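Local coordinates for protein peptidoglycan-N-acetylmuramic acid deacetylase PdaC (Bacillus subtilis subsp. subtilis str. 168, PDB 6H8N) that deacetylates N-acetylmuramic acid residues of peptidoglycan, which confers resistance to lysozyme, and also deacetylates short chitin oligomers, at residues Ala13-Asp18 and Val184-Leu189; Phe42-Arg47 and Gly66-Ser71. The protein carries 1 engineered substitution. All coordinates share one frame; numbering follows the deposited sequence.

Interaction 1 of 2, residues Ala13-Asp18 and Val184-Leu189; sequences ALTFSD and VTVSQL. Engineered in segment 13-18: Ser17 (natural residue Asp). With ZN (zinc ion), chain C.
Ala13 meets the flat peptide group of Val184 from one side of its plane: Ala13 CA directs its hydrogen at Val184 O over 3.5 Å, with an angle of 155° at the hydrogen, and the methyl of Ala13 lies farther out on that same side. Two waters approach the oxygen elsewhere. One sits close to the peptide plane, on the Thr185 side, and donates both to Val184 O at 2.8 Å and to Leu14 O. The other lies beyond the oxygen, off the opposite side of the plane; it accepts from Leu14 N at 2.8 Å and comes near enough to Val184 O to donate to it. No direct hydrogen bond links the two segments, and water fills that role where the chain runs on from strand 182-183, which pairs with strand 11-17. The methyls do the rest: Ala13 CB rests on Leu189 CD2 at 3.9 Å, and the Thr15 and Val186 side chains cross at an angle, CG2 to CG2 3.7 Å. Thr15 OG1 sits between its backbone N and carbonyl carbon (chi1 74°) and bonds Ile156 O and Arg106, which leaves CG2 to meet Val186.

Strand 11-17 belongs to the parallel sheet of the C-terminal polysaccharide deacetylase (NodB homology) domain, a distorted β/α barrel in this family, and here the start of helix 186-197 covers it. That start is a capping box. Gln188 N donates to Thr185 OG1 at 3.0 Å, and Thr185 N returns a nearly straight bond (171°) to Gln188 OE1 at 2.9 Å, reaching the side-chain amide from above its plane; Val186 N is taken by Thr40 OG1. At the far end of strand 11-17, Asp18 OD1 binds zinc beside His68 and His72, next to Ser17, engineered at the position of the probable proton acceptor.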
loop_
_atom_site.group_PDB
_atom_site.type_symbol
_atom_site.label_atom_id
_atom_site.label_comp_id
_atom_site.label_asym_id
_atom_site.label_seq_id
_atom_site.Cartn_x
_atom_site.Cartn_y
_atom_site.Cartn_z
ATOM N N ALA A 13 -8.141 2.499 -2.645
ATOM C CA ALA A 13 -6.811 1.884 -2.567
ATOM C C ALA A 13 -6.584 1.357 -1.157
ATOM O O ALA A 13 -6.304 2.125 -0.231
ATOM C CB ALA A 13 -5.733 2.885 -2.956
ATOM N N LEU A 14 -6.675 0.046 -0.995
ATOM C CA LEU A 14 -6.257 -0.588 0.245
ATOM C C LEU A 14 -4.758 -0.792 0.204
ATOM O O LEU A 14 -4.222 -1.339 -0.765
ATOM C CB LEU A 14 -6.942 -1.939 0.418
ATOM C CG LEU A 14 -8.439 -1.935 0.479
ATOM C CD1 LEU A 14 -8.954 -3.342 0.658
ATOM C CD2 LEU A 14 -8.888 -1.072 1.616
ATOM N N THR A 15 -4.076 -0.364 1.249
ATOM C CA THR A 15 -2.630 -0.468 1.296
ATOM C C THR A 15 -2.199 -1.091 2.608
ATOM O O THR A 15 -2.860 -0.935 3.656
ATOM C CB THR A 15 -1.932 0.887 1.093
ATOM O OG1 THR A 15 -2.048 1.709 2.263
ATOM C CG2 THR A 15 -2.485 1.604 -0.127
ATOM N N PHE A 16 -1.097 -1.835 2.538
ATOM C CA PHE A 16 -0.631 -2.661 3.640
ATOM C C PHE A 16 0.843 -2.412 3.882
ATOM O O PHE A 16 1.656 -2.663 2.987
ATOM C CB PHE A 16 -0.848 -4.139 3.336
ATOM C CG PHE A 16 -2.286 -4.484 3.162
ATOM C CD1 PHE A 16 -3.067 -4.699 4.272
ATOM C CD2 PHE A 16 -2.860 -4.582 1.915
ATOM C CE1 PHE A 16 -4.387 -4.991 4.156
ATOM C CE2 PHE A 16 -4.198 -4.865 1.772
ATOM C CZ PHE A 16 -4.975 -5.073 2.902
ATOM N N SER A 17 1.196 -2.000 5.088
ATOM C CA SER A 17 2.580 -1.739 5.456
ATOM C C SER A 17 3.085 -2.770 6.446
ATOM O O SER A 17 2.348 -3.211 7.323
ATOM C CB SER A 17 2.683 -0.382 6.144
ATOM O OG SER A 17 2.454 0.666 5.223
ATOM N N ASP A 18 4.369 -3.106 6.322
ATOM C CA ASP A 18 5.207 -3.761 7.338
ATOM C C ASP A 18 5.480 -5.226 7.069
ATOM O O ASP A 18 6.313 -5.817 7.758
ATOM C CB ASP A 18 4.699 -3.617 8.778
ATOM C CG ASP A 18 4.700 -2.209 9.260
ATOM O OD1 ASP A 18 5.322 -1.358 8.622
ATOM O OD2 ASP A 18 4.002 -1.950 10.277
ATOM N N VAL A 184 -8.252 -1.049 -6.125
ATOM C CA VAL A 184 -7.199 -0.759 -7.088
ATOM C C VAL A 184 -5.879 -0.507 -6.368
ATOM O O VAL A 184 -5.840 -0.216 -5.174
ATOM C CB VAL A 184 -7.579 0.425 -8.003
ATOM C CG1 VAL A 184 -8.931 0.163 -8.658
ATOM C CG2 VAL A 184 -7.645 1.717 -7.237
ATOM N N THR A 185 -4.788 -0.578 -7.131
ATOM C CA THR A 185 -3.477 -0.258 -6.593
ATOM C C THR A 185 -3.318 1.259 -6.493
ATOM O O THR A 185 -4.102 2.041 -7.046
ATOM C CB THR A 185 -2.369 -0.808 -7.485
ATOM O OG1 THR A 185 -2.401 -0.095 -8.729
ATOM C CG2 THR A 185 -2.516 -2.299 -7.722
ATOM N N VAL A 186 -2.282 1.683 -5.780
ATOM C CA VAL A 186 -2.004 3.111 -5.662
ATOM C C VAL A 186 -1.790 3.746 -7.032
ATOM O O VAL A 186 -2.321 4.831 -7.324
ATOM C CB VAL A 186 -0.822 3.343 -4.700
ATOM C CG1 VAL A 186 -0.263 4.770 -4.792
ATOM C CG2 VAL A 186 -1.239 3.031 -3.282
ATOM N N SER A 187 -1.006 3.100 -7.889
ATOM C CA SER A 187 -0.773 3.661 -9.223
ATOM C C SER A 187 -2.048 3.672 -10.063
ATOM O O SER A 187 -2.268 4.605 -10.845
ATOM C CB SER A 187 0.360 2.912 -9.910
ATOM O OG SER A 187 1.571 3.175 -9.213
ATOM N N GLN A 188 -2.909 2.657 -9.919
ATOM C CA GLN A 188 -4.168 2.655 -10.645
ATOM C C GLN A 188 -5.068 3.782 -10.168
ATOM O O GLN A 188 -5.779 4.394 -10.974
ATOM C CB GLN A 188 -4.865 1.314 -10.496
ATOM C CG GLN A 188 -4.230 0.211 -11.317
ATOM C CD GLN A 188 -4.693 -1.180 -10.935
ATOM O OE1 GLN A 188 -5.327 -1.404 -9.905
ATOM N NE2 GLN A 188 -4.344 -2.153 -11.775
ATOM N N LEU A 189 -5.060 4.071 -8.866
ATOM C CA LEU A 189 -5.853 5.179 -8.355
ATOM C C LEU A 189 -5.352 6.507 -8.921
ATOM O O LEU A 189 -6.158 7.363 -9.318
ATOM C CB LEU A 189 -5.793 5.176 -6.834
ATOM C CG LEU A 189 -6.460 6.379 -6.160
ATOM C CD1 LEU A 189 -7.928 6.448 -6.503
ATOM C CD2 LEU A 189 -6.210 6.321 -4.647
HETATM ZN ZN ZN C . 5.471 0.568 8.896
HETATM O O HOH W 1 -3.868 -0.096 -3.233
HETATM O O HOH W 2 -7.280 -1.663 -3.109
#

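Interaction 2 of 2, residues Phe42-Arg47 and Gly66-Ser71; sequences FVLGSR and GNHSWS. With ZN (zinc ion), chain C.
Trp70 lays one face of its indole over the backbone of Gly45 and Ser46, where helix 45-50 begins. Ser46 N stands over the middle of the ring system, 3.6 Å above its plane, and Ser46 CB makes a CH-pi contact with the five-membered ring, 4.0 Å from the centroid. Ser46 OG, held between its backbone N and carbonyl carbon (chi1 60°), swings to Trp70 O at 2.9 Å, so this carbonyl takes two donors, the hydroxyl nearly in line with C=O and Ser46 N on a lone pair. Next to them Leu44 CD2 reaches over to His68 O.

Farther back, strands 40-43 and 64-67 pair in parallel, with Val43 N bonded to Gly66 O (3.0 Å) and His68 N to Val43 O. The Phe42 ring meets Gly66 CA obliquely. His68 packs its CB against Val43 O and Phe42 O, then sends NE2 to zinc, whose other protein ligands are Asp18 and His72, while ND1 bonds Arg106 O. An Asx turn, Ser69 N to Asn67 OD1, shapes the loop here.

Gripped at both nitrogens, the imidazole is fixed in rotation for the metal. Ser69 O and Trp70 O satisfy the first N-H groups of helix 45-50, tying its start to the zinc-binding loop.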
loop_
_atom_site.group_PDB
_atom_site.type_symbol
_atom_site.label_atom_id
_atom_site.label_comp_id
_atom_site.label_asym_id
_atom_site.label_seq_id
_atom_site.Cartn_x
_atom_site.Cartn_y
_atom_site.Cartn_z
ATOM N N PHE A 42 3.468 -2.170 1.026
ATOM C CA PHE A 42 4.679 -1.413 1.311
ATOM C C PHE A 42 5.513 -2.271 2.244
ATOM O O PHE A 42 5.191 -2.436 3.429
ATOM C CB PHE A 42 4.309 -0.052 1.886
ATOM C CG PHE A 42 3.703 0.853 0.859
ATOM C CD1 PHE A 42 4.513 1.623 0.055
ATOM C CD2 PHE A 42 2.320 0.884 0.647
ATOM C CE1 PHE A 42 3.972 2.438 -0.935
ATOM C CE2 PHE A 42 1.776 1.702 -0.339
ATOM C CZ PHE A 42 2.610 2.489 -1.112
ATOM N N VAL A 43 6.562 -2.844 1.688
ATOM C CA VAL A 43 7.295 -3.953 2.298
ATOM C C VAL A 43 8.593 -3.461 2.920
ATOM O O VAL A 43 9.249 -2.527 2.436
ATOM C CB VAL A 43 7.571 -5.094 1.285
ATOM C CG1 VAL A 43 6.255 -5.668 0.753
ATOM C CG2 VAL A 43 8.455 -4.631 0.154
ATOM N N LEU A 44 8.976 -4.146 3.999
ATOM C CA LEU A 44 10.264 -3.956 4.644
ATOM C C LEU A 44 11.304 -4.829 3.959
ATOM O O LEU A 44 11.089 -6.026 3.784
ATOM C CB LEU A 44 10.172 -4.335 6.120
ATOM C CG LEU A 44 9.496 -3.279 6.978
ATOM C CD1 LEU A 44 9.202 -3.837 8.354
ATOM C CD2 LEU A 44 10.342 -2.037 7.125
ATOM N N GLY A 45 12.434 -4.233 3.584
ATOM C CA GLY A 45 13.478 -5.009 2.934
ATOM C C GLY A 45 13.925 -6.209 3.751
ATOM O O GLY A 45 14.154 -7.285 3.209
ATOM N N SER A 46 14.063 -6.041 5.070
ATOM C CA SER A 46 14.476 -7.172 5.906
ATOM C C SER A 46 13.496 -8.339 5.801
ATOM O O SER A 46 13.894 -9.510 5.778
ATOM C CB SER A 46 14.640 -6.710 7.352
ATOM O OG SER A 46 13.430 -6.195 7.880
ATOM N N ARG A 47 12.198 -8.048 5.738
ATOM C CA ARG A 47 11.192 -9.101 5.630
ATOM C C ARG A 47 11.106 -9.699 4.232
ATOM O O ARG A 47 10.818 -10.891 4.093
ATOM C CB ARG A 47 9.817 -8.598 6.083
ATOM C CG ARG A 47 9.677 -8.645 7.597
ATOM C CD ARG A 47 8.284 -8.270 8.084
ATOM N NE ARG A 47 8.109 -8.631 9.477
ATOM C CZ ARG A 47 7.685 -9.809 9.909
ATOM N NH1 ARG A 47 7.306 -10.747 9.078
ATOM N NH2 ARG A 47 7.583 -10.027 11.216
ATOM N N GLY A 66 5.484 -1.446 -2.928
ATOM C CA GLY A 66 6.204 -0.232 -2.631
ATOM C C GLY A 66 7.267 -0.475 -1.573
ATOM O O GLY A 66 7.294 -1.510 -0.917
ATOM N N ASN A 67 8.151 0.499 -1.427
ATOM C CA ASN A 67 9.305 0.410 -0.542
ATOM C C ASN A 67 8.990 1.056 0.807
ATOM O O ASN A 67 8.576 2.214 0.849
ATOM C CB ASN A 67 10.445 1.152 -1.255
ATOM C CG ASN A 67 11.779 1.086 -0.542
ATOM O OD1 ASN A 67 11.892 1.258 0.676
ATOM N ND2 ASN A 67 12.831 0.910 -1.328
ATOM N N HIS A 68 9.194 0.317 1.901
ATOM C CA HIS A 68 8.887 0.816 3.246
ATOM C C HIS A 68 10.120 0.855 4.139
ATOM O O HIS A 68 9.996 0.828 5.363
ATOM C CB HIS A 68 7.778 -0.029 3.863
ATOM C CG HIS A 68 7.101 0.575 5.059
ATOM N ND1 HIS A 68 6.691 1.888 5.139
ATOM C CD2 HIS A 68 6.703 -0.013 6.210
ATOM C CE1 HIS A 68 6.095 2.089 6.310
ATOM N NE2 HIS A 68 6.069 0.947 6.969
ATOM N N SER A 69 11.311 0.952 3.527
ATOM C CA SER A 69 12.611 0.939 4.209
ATOM C C SER A 69 13.062 -0.474 4.530
ATOM O O SER A 69 12.331 -1.445 4.312
ATOM C CB SER A 69 12.637 1.800 5.482
ATOM O OG SER A 69 12.217 1.095 6.639
ATOM N N TRP A 70 14.311 -0.601 4.999
ATOM C CA TRP A 70 14.872 -1.910 5.314
ATOM C C TRP A 70 14.413 -2.409 6.681
ATOM O O TRP A 70 13.937 -3.539 6.813
ATOM C CB TRP A 70 16.408 -1.865 5.247
ATOM C CG TRP A 70 16.983 -3.226 5.493
ATOM C CD1 TRP A 70 17.390 -3.753 6.694
ATOM C CD2 TRP A 70 17.200 -4.252 4.521
ATOM N NE1 TRP A 70 17.835 -5.043 6.522
ATOM C CE2 TRP A 70 17.726 -5.376 5.200
ATOM C CE3 TRP A 70 17.002 -4.329 3.145
ATOM C CZ2 TRP A 70 18.050 -6.558 4.546
ATOM C CZ3 TRP A 70 17.321 -5.497 2.501
ATOM C CH2 TRP A 70 17.843 -6.601 3.200
ATOM N N SER A 71 14.566 -1.572 7.719
ATOM C CA SER A 71 14.347 -1.996 9.102
ATOM C C SER A 71 13.465 -1.026 9.889
ATOM O O SER A 71 13.427 -1.100 11.124
ATOM C CB SER A 71 15.691 -2.199 9.816
ATOM O OG SER A 71 16.434 -1.006 9.776
HETATM ZN ZN ZN C . 5.471 0.568 8.896
#

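Interaction 1 lies almost at the centre of the chain and is wholly buried, a small contact of methyl groups and bridging waters. Interaction 2 is larger and lies farther out, its centre about 12 Å from that of the chain, with a buried end at Gly66 and a more open one near Ser71; direct backbone bonds and an aromatic face do the work there. Both reach the same sheet: strands 11-17 and 40-43 are neighbours, and Phe16 O and Asp18 N of interaction 1 probably hydrogen-bond Phe42 N and Phe42 O of interaction 2. Beyond the strand ends, segments 13-18 and 66-71 converge on zinc, the first supplying a carboxylate and the second an imidazole.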